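Local coordinates for sporozoite surface protein 2 (Plasmodium vivax, PDB 4HQO), which probably serves as an adhesive surface receptor for sporozoite gliding motility, using a metal-binding von Willebrand factor A domain and a thrombospondin type 1 domain, at residues Asn59-Leu64 against Gln113-Asp118; Cys184-Tyr189 against Lys200-Lys205; Pro34-Lys39 against Tyr97-Thr102; Ala107-Val112 against Leu144-Lys149. The protein carries 4 engineered substitutions. All coordinates share one frame; numbering follows the deposited sequence.

Contact 1 (Asn59-Leu64 against Gln113-Asp118). With NA (sodium ion), chain G.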
loop_
_atom_site.group_PDB
_atom_site.type_symbol
_atom_site.label_atom_id
_atom_site.label_comp_id
_atom_site.label_asym_id
_atom_site.label_seq_id
_atom_site.Cartn_x
_atom_site.Cartn_y
_atom_site.Cartn_z
ATOM N N ASN A 59 3.608 -5.062 3.430
ATOM C CA ASN A 59 4.787 -4.408 3.999
ATOM C C ASN A 59 4.354 -3.542 5.176
ATOM O O ASN A 59 3.439 -2.718 5.064
ATOM C CB ASN A 59 5.503 -3.522 2.977
ATOM C CG ASN A 59 6.078 -4.298 1.796
ATOM O OD1 ASN A 59 5.880 -5.515 1.651
ATOM N ND2 ASN A 59 6.788 -3.582 0.932
ATOM N N LEU A 60 5.016 -3.726 6.306
ATOM C CA LEU A 60 4.633 -3.038 7.526
ATOM C C LEU A 60 5.445 -1.755 7.719
ATOM O O LEU A 60 6.650 -1.729 7.480
ATOM C CB LEU A 60 4.824 -3.984 8.722
ATOM C CG LEU A 60 4.522 -3.451 10.123
ATOM C CD1 LEU A 60 3.039 -3.146 10.263
ATOM C CD2 LEU A 60 4.985 -4.457 11.199
ATOM N N TYR A 61 4.763 -0.687 8.115
ATOM C CA TYR A 61 5.416 0.505 8.645
ATOM C C TYR A 61 4.923 0.639 10.088
ATOM O O TYR A 61 3.783 0.280 10.392
ATOM C CB TYR A 61 5.083 1.750 7.813
ATOM C CG TYR A 61 5.374 3.072 8.506
ATOM C CD1 TYR A 61 4.446 3.639 9.370
ATOM C CD2 TYR A 61 6.550 3.763 8.270
ATOM C CE1 TYR A 61 4.684 4.827 9.998
ATOM C CE2 TYR A 61 6.803 4.975 8.906
ATOM C CZ TYR A 61 5.857 5.498 9.766
ATOM O OH TYR A 61 6.063 6.697 10.405
ATOM N N MET A 62 5.775 1.115 10.987
ATOM C CA MET A 62 5.335 1.252 12.371
ATOM C C MET A 62 5.871 2.513 13.015
ATOM O O MET A 62 7.056 2.826 12.909
ATOM C CB MET A 62 5.710 0.021 13.189
ATOM C CG MET A 62 5.120 -0.022 14.597
ATOM S SD MET A 62 5.705 -1.533 15.444
ATOM C CE MET A 62 4.433 -1.749 16.677
ATOM N N ASN A 63 4.972 3.240 13.673
ATOM C CA ASN A 63 5.316 4.485 14.342
ATOM C C ASN A 63 4.761 4.478 15.752
ATOM O O ASN A 63 3.606 4.090 15.985
ATOM C CB ASN A 63 4.728 5.689 13.585
ATOM C CG ASN A 63 5.369 7.001 13.985
ATOM O OD1 ASN A 63 5.144 7.508 15.090
ATOM N ND2 ASN A 63 6.170 7.563 13.087
ATOM N N LEU A 64 5.578 4.939 16.687
ATOM C CA LEU A 64 5.165 5.081 18.071
ATOM C C LEU A 64 4.981 6.567 18.372
ATOM O O LEU A 64 5.927 7.354 18.248
ATOM C CB LEU A 64 6.247 4.512 18.987
ATOM C CG LEU A 64 5.962 4.562 20.492
ATOM C CD1 LEU A 64 4.839 3.603 20.843
ATOM C CD2 LEU A 64 7.212 4.202 21.259
ATOM N N GLN A 113 0.995 10.769 5.404
ATOM C CA GLN A 113 0.857 11.773 4.352
ATOM C C GLN A 113 2.164 11.944 3.613
ATOM O O GLN A 113 2.194 11.991 2.386
ATOM C CB GLN A 113 0.488 13.132 4.950
ATOM C CG GLN A 113 -0.948 13.259 5.328
ATOM C CD GLN A 113 -1.795 13.686 4.158
ATOM O OE1 GLN A 113 -1.949 12.951 3.180
ATOM N NE2 GLN A 113 -2.347 14.888 4.244
ATOM N N LYS A 114 3.241 12.067 4.385
ATOM C CA LYS A 114 4.579 12.265 3.837
ATOM C C LYS A 114 4.992 11.105 2.910
ATOM O O LYS A 114 5.662 11.314 1.901
ATOM C CB LYS A 114 5.567 12.405 4.993
ATOM C CG LYS A 114 6.829 13.178 4.697
ATOM C CD LYS A 114 7.640 13.344 5.987
ATOM C CE LYS A 114 6.782 13.930 7.114
ATOM N NZ LYS A 114 7.516 14.053 8.409
ATOM N N HIS A 115 4.591 9.886 3.257
ATOM C CA HIS A 115 4.881 8.732 2.400
ATOM C C HIS A 115 4.240 8.914 1.038
ATOM O O HIS A 115 4.895 8.749 0.002
ATOM C CB HIS A 115 4.371 7.434 3.031
ATOM C CG HIS A 115 5.328 6.813 4.004
ATOM N ND1 HIS A 115 5.558 7.335 5.260
ATOM C CD2 HIS A 115 6.103 5.710 3.904
ATOM C CE1 HIS A 115 6.440 6.577 5.888
ATOM N NE2 HIS A 115 6.789 5.584 5.088
ATOM N N LEU A 116 2.954 9.262 1.044
ATOM C CA LEU A 116 2.219 9.468 -0.196
ATOM C C LEU A 116 2.796 10.641 -0.966
ATOM O O LEU A 116 2.952 10.567 -2.184
ATOM C CB LEU A 116 0.732 9.704 0.077
ATOM C CG LEU A 116 0.061 8.667 0.973
ATOM C CD1 LEU A 116 -1.399 9.021 1.160
ATOM C CD2 LEU A 116 0.219 7.262 0.409
ATOM N N ASN A 117 3.117 11.721 -0.252
ATOM C CA ASN A 117 3.669 12.909 -0.894
ATOM C C ASN A 117 4.996 12.623 -1.581
ATOM O O ASN A 117 5.240 13.094 -2.679
ATOM C CB ASN A 117 3.834 14.059 0.107
ATOM C CG ASN A 117 2.505 14.682 0.505
ATOM O OD1 ASN A 117 1.488 14.491 -0.167
ATOM N ND2 ASN A 117 2.508 15.437 1.600
ATOM N N ASP A 118 5.844 11.838 -0.927
ATOM C CA ASP A 118 7.171 11.543 -1.452
ATOM C C ASP A 118 7.149 10.334 -2.369
ATOM O O ASP A 118 8.186 9.943 -2.894
ATOM C CB ASP A 118 8.156 11.279 -0.312
ATOM C CG ASP A 118 8.491 12.529 0.476
ATOM O OD1 ASP A 118 8.558 13.620 -0.127
ATOM O OD2 ASP A 118 8.696 12.414 1.700
HETATM NA NA NA G . 7.837 7.875 9.550
#

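Contact 2 (Cys184-Tyr189 against Lys200-Lys205)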
loop_
_atom_site.group_PDB
_atom_site.type_symbol
_atom_site.label_atom_id
_atom_site.label_comp_id
_atom_site.label_asym_id
_atom_site.label_seq_id
_atom_site.Cartn_x
_atom_site.Cartn_y
_atom_site.Cartn_z
ATOM N N CYS A 184 -20.014 -0.802 13.331
ATOM C CA CYS A 184 -19.091 0.005 12.544
ATOM C C CYS A 184 -17.920 -0.861 12.092
ATOM O O CYS A 184 -17.294 -1.541 12.900
ATOM C CB CYS A 184 -18.579 1.190 13.359
ATOM S SG CYS A 184 -17.420 2.233 12.463
ATOM N N LYS A 185 -17.633 -0.835 10.796
ATOM C CA LYS A 185 -16.605 -1.688 10.216
ATOM C C LYS A 185 -15.212 -1.084 10.337
ATOM O O LYS A 185 -14.244 -1.638 9.811
ATOM C CB LYS A 185 -16.912 -1.956 8.738
ATOM C CG LYS A 185 -18.281 -2.575 8.473
ATOM C CD LYS A 185 -18.494 -3.833 9.312
ATOM C CE LYS A 185 -19.843 -4.488 9.033
ATOM N NZ LYS A 185 -19.923 -5.071 7.662
ATOM N N PHE A 186 -15.100 0.050 11.019
ATOM C CA PHE A 186 -13.829 0.776 11.041
ATOM C C PHE A 186 -13.228 0.929 12.434
ATOM O O PHE A 186 -12.143 1.487 12.593
ATOM C CB PHE A 186 -13.999 2.149 10.375
ATOM C CG PHE A 186 -14.515 2.065 8.973
ATOM C CD1 PHE A 186 -13.680 1.679 7.940
ATOM C CD2 PHE A 186 -15.838 2.342 8.690
ATOM C CE1 PHE A 186 -14.153 1.583 6.651
ATOM C CE2 PHE A 186 -16.314 2.248 7.402
ATOM C CZ PHE A 186 -15.472 1.869 6.383
ATOM N N TYR A 187 -13.939 0.438 13.441
ATOM C CA TYR A 187 -13.495 0.583 14.818
ATOM C C TYR A 187 -13.716 -0.707 15.592
ATOM O O TYR A 187 -14.790 -1.315 15.520
ATOM C CB TYR A 187 -14.252 1.731 15.494
ATOM C CG TYR A 187 -13.869 1.993 16.942
ATOM C CD1 TYR A 187 -12.542 2.092 17.321
ATOM C CD2 TYR A 187 -14.840 2.169 17.918
ATOM C CE1 TYR A 187 -12.186 2.345 18.631
ATOM C CE2 TYR A 187 -14.492 2.423 19.238
ATOM C CZ TYR A 187 -13.162 2.510 19.584
ATOM O OH TYR A 187 -12.797 2.768 20.883
ATOM N N SER A 188 -12.697 -1.114 16.340
ATOM C CA SER A 188 -12.806 -2.260 17.239
ATOM C C SER A 188 -12.153 -1.908 18.570
ATOM O O SER A 188 -11.102 -1.272 18.602
ATOM C CB SER A 188 -12.107 -3.475 16.630
ATOM O OG SER A 188 -12.213 -4.608 17.478
ATOM N N TYR A 189 -12.771 -2.310 19.674
ATOM C CA TYR A 189 -12.168 -2.075 20.982
ATOM C C TYR A 189 -12.219 -3.296 21.904
ATOM O O TYR A 189 -12.227 -3.162 23.125
ATOM C CB TYR A 189 -12.767 -0.837 21.661
ATOM C CG TYR A 189 -14.222 -0.953 22.042
ATOM C CD1 TYR A 189 -15.222 -0.846 21.084
ATOM C CD2 TYR A 189 -14.600 -1.146 23.366
ATOM C CE1 TYR A 189 -16.560 -0.942 21.432
ATOM C CE2 TYR A 189 -15.934 -1.241 23.725
ATOM C CZ TYR A 189 -16.910 -1.138 22.753
ATOM O OH TYR A 189 -18.239 -1.232 23.106
ATOM N N LYS A 200 -9.465 -7.790 8.267
ATOM C CA LYS A 200 -9.516 -8.800 7.199
ATOM C C LYS A 200 -10.140 -8.333 5.872
ATOM O O LYS A 200 -9.517 -8.496 4.823
ATOM C CB LYS A 200 -10.158 -10.101 7.708
ATOM C CG LYS A 200 -10.191 -11.233 6.695
ATOM C CD LYS A 200 -10.727 -12.509 7.324
ATOM C CE LYS A 200 -10.587 -13.701 6.387
ATOM N NZ LYS A 200 -10.994 -14.963 7.058
ATOM N N PRO A 201 -11.352 -7.736 5.908
ATOM C CA PRO A 201 -11.958 -7.298 4.642
ATOM C C PRO A 201 -11.154 -6.207 3.937
ATOM O O PRO A 201 -11.291 -6.043 2.728
ATOM C CB PRO A 201 -13.316 -6.728 5.074
ATOM C CG PRO A 201 -13.573 -7.313 6.419
ATOM C CD PRO A 201 -12.235 -7.458 7.054
ATOM N N PHE A 202 -10.330 -5.478 4.682
ATOM C CA PHE A 202 -9.534 -4.405 4.101
ATOM C C PHE A 202 -8.403 -4.946 3.237
ATOM O O PHE A 202 -7.911 -4.252 2.352
ATOM C CB PHE A 202 -8.914 -3.538 5.198
ATOM C CG PHE A 202 -9.893 -2.658 5.924
ATOM C CD1 PHE A 202 -10.301 -1.454 5.377
ATOM C CD2 PHE A 202 -10.367 -3.013 7.175
ATOM C CE1 PHE A 202 -11.184 -0.636 6.054
ATOM C CE2 PHE A 202 -11.253 -2.198 7.854
ATOM C CZ PHE A 202 -11.661 -1.012 7.297
ATOM N N ILE A 203 -7.979 -6.179 3.508
ATOM C CA ILE A 203 -6.771 -6.710 2.886
ATOM C C ILE A 203 -6.998 -8.029 2.158
ATOM O O ILE A 203 -6.050 -8.615 1.634
ATOM C CB ILE A 203 -5.620 -6.904 3.914
ATOM C CG1 ILE A 203 -6.000 -7.943 4.968
ATOM C CG2 ILE A 203 -5.245 -5.592 4.573
ATOM C CD1 ILE A 203 -4.885 -8.214 5.980
ATOM N N ALA A 204 -8.246 -8.495 2.134
ATOM C CA ALA A 204 -8.587 -9.750 1.482
ATOM C C ALA A 204 -8.129 -9.721 0.032
ATOM O O ALA A 204 -8.233 -8.692 -0.639
ATOM C CB ALA A 204 -10.084 -10.018 1.569
ATOM N N LYS A 205 -7.599 -10.845 -0.433
ATOM C CA LYS A 205 -6.999 -10.915 -1.753
ATOM C C LYS A 205 -8.074 -11.112 -2.799
ATOM O O LYS A 205 -8.990 -11.914 -2.613
ATOM C CB LYS A 205 -5.975 -12.051 -1.828
ATOM C CG LYS A 205 -4.996 -11.905 -2.976
ATOM C CD LYS A 205 -4.015 -13.058 -3.033
ATOM C CE LYS A 205 -3.006 -12.841 -4.149
ATOM N NZ LYS A 205 -2.092 -14.002 -4.332
#

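Contact 3 (Pro34-Lys39 against Tyr97-Thr102)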
loop_
_atom_site.group_PDB
_atom_site.type_symbol
_atom_site.label_atom_id
_atom_site.label_comp_id
_atom_site.label_asym_id
_atom_site.label_seq_id
_atom_site.Cartn_x
_atom_site.Cartn_y
_atom_site.Cartn_z
ATOM N N PRO A 34 0.211 -0.343 32.982
ATOM C CA PRO A 34 -0.461 -1.638 33.107
ATOM C C PRO A 34 -1.203 -2.031 31.836
ATOM O O PRO A 34 -1.177 -3.202 31.466
ATOM C CB PRO A 34 -1.442 -1.418 34.264
ATOM C CG PRO A 34 -0.850 -0.313 35.058
ATOM C CD PRO A 34 -0.210 0.590 34.049
ATOM N N ASN A 35 -1.820 -1.066 31.160
ATOM C CA ASN A 35 -2.524 -1.355 29.915
ATOM C C ASN A 35 -1.557 -1.722 28.789
ATOM O O ASN A 35 -1.848 -2.596 27.974
ATOM C CB ASN A 35 -3.399 -0.166 29.499
ATOM C CG ASN A 35 -4.379 -0.522 28.408
ATOM O OD1 ASN A 35 -4.080 -0.371 27.224
ATOM N ND2 ASN A 35 -5.554 -1.015 28.797
ATOM N N TRP A 36 -0.414 -1.044 28.748
ATOM C CA TRP A 36 0.664 -1.372 27.816
ATOM C C TRP A 36 1.010 -2.879 27.861
ATOM O O TRP A 36 1.142 -3.536 26.828
ATOM C CB TRP A 36 1.907 -0.530 28.152
ATOM C CG TRP A 36 2.994 -0.595 27.121
ATOM C CD1 TRP A 36 4.189 -1.261 27.221
ATOM C CD2 TRP A 36 2.986 0.017 25.826
ATOM N NE1 TRP A 36 4.921 -1.104 26.064
ATOM C CE2 TRP A 36 4.203 -0.314 25.196
ATOM C CE3 TRP A 36 2.064 0.830 25.140
ATOM C CZ2 TRP A 36 4.521 0.120 23.913
ATOM C CZ3 TRP A 36 2.385 1.263 23.867
ATOM C CH2 TRP A 36 3.600 0.907 23.266
ATOM N N ILE A 37 1.114 -3.426 29.064
ATOM C CA ILE A 37 1.553 -4.800 29.241
ATOM C C ILE A 37 0.447 -5.830 29.039
ATOM O O ILE A 37 0.666 -6.882 28.424
ATOM C CB ILE A 37 2.174 -4.993 30.648
ATOM C CG1 ILE A 37 3.413 -4.104 30.805
ATOM C CG2 ILE A 37 2.511 -6.459 30.903
ATOM C CD1 ILE A 37 4.483 -4.336 29.730
ATOM N N THR A 38 -0.736 -5.543 29.571
ATOM C CA THR A 38 -1.815 -6.533 29.585
ATOM C C THR A 38 -2.724 -6.462 28.366
ATOM O O THR A 38 -3.476 -7.391 28.096
ATOM C CB THR A 38 -2.703 -6.381 30.829
ATOM O OG1 THR A 38 -3.370 -5.116 30.768
ATOM C CG2 THR A 38 -1.870 -6.474 32.110
ATOM N N LYS A 39 -2.620 -5.368 27.629
ATOM C CA LYS A 39 -3.539 -5.087 26.529
ATOM C C LYS A 39 -2.836 -4.713 25.219
ATOM O O LYS A 39 -3.059 -5.335 24.176
ATOM C CB LYS A 39 -4.535 -3.983 26.944
ATOM C CG LYS A 39 -5.222 -3.278 25.786
ATOM C CD LYS A 39 -6.363 -4.094 25.218
ATOM C CE LYS A 39 -7.163 -3.281 24.205
ATOM N NZ LYS A 39 -8.344 -4.042 23.718
ATOM N N TYR A 97 10.064 0.048 26.776
ATOM C CA TYR A 97 9.291 1.278 26.647
ATOM C C TYR A 97 8.168 1.351 27.677
ATOM O O TYR A 97 7.355 0.432 27.773
ATOM C CB TYR A 97 8.720 1.446 25.235
ATOM C CG TYR A 97 7.959 2.741 25.101
ATOM C CD1 TYR A 97 8.633 3.949 24.998
ATOM C CD2 TYR A 97 6.566 2.764 25.125
ATOM C CE1 TYR A 97 7.942 5.149 24.911
ATOM C CE2 TYR A 97 5.868 3.959 25.054
ATOM C CZ TYR A 97 6.559 5.145 24.933
ATOM O OH TYR A 97 5.860 6.331 24.844
ATOM N N THR A 98 8.139 2.433 28.453
ATOM C CA THR A 98 7.006 2.708 29.349
ATOM C C THR A 98 6.298 3.961 28.863
ATOM O O THR A 98 6.943 4.985 28.610
ATOM C CB THR A 98 7.405 2.859 30.859
ATOM O OG1 THR A 98 8.288 3.962 31.026
ATOM C CG2 THR A 98 8.095 1.618 31.367
ATOM N N PRO A 99 4.968 3.874 28.690
ATOM C CA PRO A 99 4.206 5.000 28.140
ATOM C C PRO A 99 4.369 6.248 28.996
ATOM O O PRO A 99 4.372 6.159 30.219
ATOM C CB PRO A 99 2.759 4.496 28.184
ATOM C CG PRO A 99 2.883 3.001 28.083
ATOM C CD PRO A 99 4.136 2.668 28.859
ATOM N N TYR A 100 4.526 7.397 28.350
ATOM C CA TYR A 100 4.618 8.664 29.056
ATOM C C TYR A 100 4.270 9.781 28.079
ATOM O O TYR A 100 4.334 9.601 26.862
ATOM C CB TYR A 100 6.042 8.890 29.593
ATOM C CG TYR A 100 7.023 9.281 28.496
ATOM C CD1 TYR A 100 7.650 8.305 27.712
ATOM C CD2 TYR A 100 7.311 10.627 28.233
ATOM C CE1 TYR A 100 8.546 8.658 26.693
ATOM C CE2 TYR A 100 8.191 10.992 27.219
ATOM C CZ TYR A 100 8.807 10.001 26.454
ATOM O OH TYR A 100 9.689 10.355 25.456
ATOM N N GLY A 101 3.913 10.939 28.617
ATOM C CA GLY A 101 3.823 12.137 27.815
ATOM C C GLY A 101 2.491 12.376 27.148
ATOM O O GLY A 101 1.495 11.709 27.424
ATOM N N THR A 102 2.482 13.359 26.263
ATOM C CA THR A 102 1.275 13.746 25.559
ATOM C C THR A 102 1.098 12.861 24.310
ATOM O O THR A 102 1.721 11.806 24.213
ATOM C CB THR A 102 1.303 15.252 25.240
ATOM O OG1 THR A 102 2.539 15.570 24.591
ATOM C CG2 THR A 102 1.217 16.080 26.561
#

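Contact 4 (Ala107-Val112 against Leu144-Lys149)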
loop_
_atom_site.group_PDB
_atom_site.type_symbol
_atom_site.label_atom_id
_atom_site.label_comp_id
_atom_site.label_asym_id
_atom_site.label_seq_id
_atom_site.Cartn_x
_atom_site.Cartn_y
_atom_site.Cartn_z
ATOM N N ALA A 107 0.818 14.272 14.201
ATOM C CA ALA A 107 2.162 14.082 13.646
ATOM C C ALA A 107 2.407 12.650 13.133
ATOM O O ALA A 107 3.056 12.455 12.106
ATOM C CB ALA A 107 3.238 14.501 14.663
ATOM N N ALA A 108 1.875 11.652 13.830
ATOM C CA ALA A 108 2.019 10.264 13.376
ATOM C C ALA A 108 1.275 10.041 12.055
ATOM O O ALA A 108 1.799 9.429 11.122
ATOM C CB ALA A 108 1.516 9.298 14.444
ATOM N N LEU A 109 0.053 10.553 11.983
ATOM C CA LEU A 109 -0.759 10.448 10.774
ATOM C C LEU A 109 -0.124 11.228 9.625
ATOM O O LEU A 109 -0.212 10.831 8.461
ATOM C CB LEU A 109 -2.176 10.949 11.044
ATOM C CG LEU A 109 -3.079 10.048 11.882
ATOM C CD1 LEU A 109 -4.189 10.878 12.495
ATOM C CD2 LEU A 109 -3.661 8.924 11.017
ATOM N N ASP A 110 0.529 12.334 9.959
ATOM C CA ASP A 110 1.248 13.125 8.967
ATOM C C ASP A 110 2.421 12.368 8.345
ATOM O O ASP A 110 2.816 12.649 7.214
ATOM C CB ASP A 110 1.757 14.427 9.571
ATOM C CG ASP A 110 0.863 15.597 9.252
ATOM O OD1 ASP A 110 0.252 15.594 8.158
ATOM O OD2 ASP A 110 0.771 16.513 10.097
ATOM N N GLU A 111 3.001 11.436 9.092
ATOM C CA GLU A 111 4.051 10.595 8.524
ATOM C C GLU A 111 3.506 9.803 7.336
ATOM O O GLU A 111 4.181 9.649 6.314
ATOM C CB GLU A 111 4.649 9.654 9.576
ATOM C CG GLU A 111 5.315 10.361 10.751
ATOM C CD GLU A 111 6.643 11.032 10.410
ATOM O OE1 GLU A 111 7.349 11.440 11.356
ATOM O OE2 GLU A 111 6.994 11.153 9.220
ATOM N N VAL A 112 2.267 9.334 7.455
ATOM C CA VAL A 112 1.637 8.625 6.344
ATOM C C VAL A 112 1.447 9.535 5.150
ATOM O O VAL A 112 1.720 9.129 4.018
ATOM C CB VAL A 112 0.293 7.994 6.735
ATOM C CG1 VAL A 112 -0.233 7.130 5.589
ATOM C CG2 VAL A 112 0.468 7.147 7.983
ATOM N N LEU A 144 -8.436 14.935 13.302
ATOM C CA LEU A 144 -9.548 14.636 12.400
ATOM C C LEU A 144 -9.253 15.127 10.985
ATOM O O LEU A 144 -9.623 14.494 9.996
ATOM C CB LEU A 144 -10.842 15.298 12.894
ATOM C CG LEU A 144 -11.499 14.774 14.175
ATOM C CD1 LEU A 144 -12.736 15.582 14.499
ATOM C CD2 LEU A 144 -11.860 13.306 14.037
ATOM N N GLU A 145 -8.587 16.270 10.903
ATOM C CA GLU A 145 -8.327 16.928 9.635
ATOM C C GLU A 145 -7.372 16.104 8.780
ATOM O O GLU A 145 -7.613 15.891 7.593
ATOM C CB GLU A 145 -7.735 18.316 9.879
ATOM C CG GLU A 145 -7.465 19.109 8.612
ATOM C CD GLU A 145 -6.684 20.387 8.890
ATOM O OE1 GLU A 145 -5.781 20.372 9.759
ATOM O OE2 GLU A 145 -6.976 21.404 8.250
ATOM N N VAL A 146 -6.284 15.640 9.383
ATOM C CA VAL A 146 -5.319 14.849 8.632
ATOM C C VAL A 146 -5.870 13.462 8.284
ATOM O O VAL A 146 -5.606 12.943 7.198
ATOM C CB VAL A 146 -3.952 14.738 9.346
ATOM C CG1 VAL A 146 -4.100 14.065 10.695
ATOM C CG2 VAL A 146 -2.968 13.968 8.479
ATOM N N ALA A 147 -6.641 12.869 9.192
ATOM C CA ALA A 147 -7.274 11.579 8.913
ATOM C C ALA A 147 -8.186 11.725 7.703
ATOM O O ALA A 147 -8.213 10.873 6.821
ATOM C CB ALA A 147 -8.072 11.114 10.093
ATOM N N ASN A 148 -8.928 12.825 7.675
ATOM C CA ASN A 148 -9.832 13.107 6.582
ATOM C C ASN A 148 -9.090 13.304 5.261
ATOM O O ASN A 148 -9.542 12.834 4.229
ATOM C CB ASN A 148 -10.709 14.319 6.907
ATOM C CG ASN A 148 -11.927 13.951 7.729
ATOM O OD1 ASN A 148 -12.335 12.790 7.767
ATOM N ND2 ASN A 148 -12.518 14.940 8.393
ATOM N N LYS A 149 -7.953 13.992 5.297
ATOM C CA LYS A 149 -7.137 14.169 4.101
ATOM C C LYS A 149 -6.623 12.824 3.584
ATOM O O LYS A 149 -6.561 12.596 2.385
ATOM C CB LYS A 149 -5.962 15.104 4.377
ATOM C CG LYS A 149 -6.353 16.565 4.510
ATOM C CD LYS A 149 -5.142 17.430 4.791
ATOM C CE LYS A 149 -5.516 18.908 4.847
ATOM N NZ LYS A 149 -4.343 19.752 5.212
#

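Contact 1 (Asn59-Leu64 against Gln113-Asp118)
His115 points the CE1-NE2 edge of its imidazole at the ring of Tyr61, an offset edge-to-face pair that carries the whole contact and is a compact example of a helix meeting a sheet through two rings. The centroids lie 4.8 Å apart and the planes stand at 76°. The tight part runs along the CD2-CE2 side of the tyrosine ring, where His115 CE1 comes within 3.4 Å of Tyr61 CE2; His115 NE2 sits 3.7 Å from Tyr61 CD2. Tyr61 holds its ring out from the strand with CG anti to the backbone N (chi1 163°), which carries the phenol toward the helix and the sodium ion. Tyr61 OH binds this ion at 2.3 Å, the metal lying in the ring plane, and Glu71 is the other protein ligand. The same oxygen accepts a hydrogen bond from Asn63 ND2 at 2.8 Å, and the two grips together should fix the ring's position. His115 is itself steadied, ND1 bonding to Glu111 O while the ring meets Tyr22 edge-to-face. Away from these buried rings the segments diverge: Lys114, Asn117 and Asp118 occupy the solvent flank of the helix. Strand 58-65 lies between strands 19-26 and 69-73, while helix 105-117 lies over the sheet and turns Gln113 and Leu116 to helix 140-152.

Contact 2 (Cys184-Tyr189 against Lys200-Lys205)
A backbone bond from Ile203 N to Lys200 O, 3.1 Å long and reaching back three residues, lies in the weakly bonded turn that carries Phe202 across to Phe186 and Lys185. No hydrogen bond joins the two segments, and the contact depends on the benzyl group of Phe202. Its tip, CZ, comes to 3.4 Å from Phe186 CD1, which lies in the plane of the Phe202 ring at its edge. The rings meet rim to rim, neither lying over the other's face, with centroids 5.8 Å apart and planes at 56°. Beside them the carbonyl oxygen of Lys185 approaches Phe202 CE2 at 3.6 Å, also near the ring plane, so that a polar backbone atom faces an aromatic C-H edge. Phe186 has CG anti to its carbonyl carbon (chi1 -57°), which brings the CD1-CE1 side of the ring to Phe202 although CB does not point that way. Phe202 also rests on Arg156, and Phe186 on Ala175, while Cys184 is tied to Cys177 by a disulfide. The pairing joins the approach to edge strand 187-188 with helix 192-203, the final strand-helix unit of the von Willebrand factor A domain's Rossmann-like alpha/beta fold.

Contact 3 (Pro34-Lys39 against Tyr97-Thr102)
Trp36 lays one face of its indole against Pro99 and Tyr97, and the contact can be read along that side chain from root to rim. Trp36 CB meets Pro99 CG at 3.7 Å, and Trp36 CG, Trp36 CD2 and, on the benzo ring, Trp36 CE3 lie about as close to the same carbon. Pro99 CG stands 3.3 Å above the Trp36 indole plane, and Pro99 CD makes a CH-pi contact with the five-membered ring of Trp36, 4.2 Å from its centroid. Tyr97 O stands above the indole plane, 3.3 Å from Trp36 NE1, where the N-H cannot point at it; that N-H goes to Leu93 O. Farther out, Trp36 CZ2 meets Tyr97 CD2 at 3.6 Å, and Trp36 CH2 touches the same atom. Tyr97 CD2 lies over the same face as the proline. The pair is edge-to-face, the Tyr97 edge turned to the Trp36 face, with the Tyr97 ring and the six-membered ring of Trp36 at 63°. The indole gets there because CG lies anti to the backbone N of Trp36 (chi1 -170°), carrying it off helix 33-49 toward the loop. Tyr97 OH bonds to Gly27 O, close to the metal-binding Ser28, and the side chain of Pro99 is about 8 Å from the magnesium ion. The chemistry suggests a largely apolar seat for the loop near the metal site, with polar atoms of both rings satisfied by backbone carbonyls.

Contact 4 (Ala107-Val112 against Leu144-Lys149)
Leu109 and Val146 bring two neighbouring helices of the von Willebrand factor A domain together, helices 105-117 and 140-152 of its Rossmann-like alpha/beta sandwich. Apolar packing does most of the work. The backbones come close here, with CA of Leu109 and CA of Val146 only 6.7 Å apart, and the two side chains fill the gap at a slant. Val146 CG1 lodges against the root and one branch tip of the leucine, 3.7 Å from Leu109 CB and 3.7 Å from Leu109 CD1. Val146 places CG1 between its backbone N and carbonyl carbon (chi1 61°), leaving CG2 anti to the N and turned to the next residue of the partner helix. Ala147 is partly buried by the partner helix and touches Ile174. Beneath, Leu109 packs on Leu24 of the sheet, and Gln113 one turn along touches Val146 as well. No salt bridge forms between Asp110 and Lys149, opposite in sign though they are: Asp110 OD1 and Lys149 NZ are 6.9 Å apart. Beside the leucine a carboxylate meets a methyl group, Asp110 OD1 lying 3.6 Å from Val146 CG2.

Contacts 1 and 4 are buried and share helix 105-117, which offers His115 to the sheet and Leu109 to helix 140-152. They touch through Glu111 and Tyr61 and through Gln113 and Val146. Contact 3 is partly buried; it meets contact 1 where Leu64, on the strand that carries Tyr61, packs on Trp36 and Tyr97. Contact 2 lies at the surface, about 19 Å between centres from contact 1, though both reach the same sheet. The chemistry follows these places: aromatic pairing beside sodium in contact 1, aliphatic packing with one carboxylate beside it in contact 4, a tryptophan face against proline and a tyrosine edge near the magnesium site in contact 3, and ring rims at the sheet edge in contact 2.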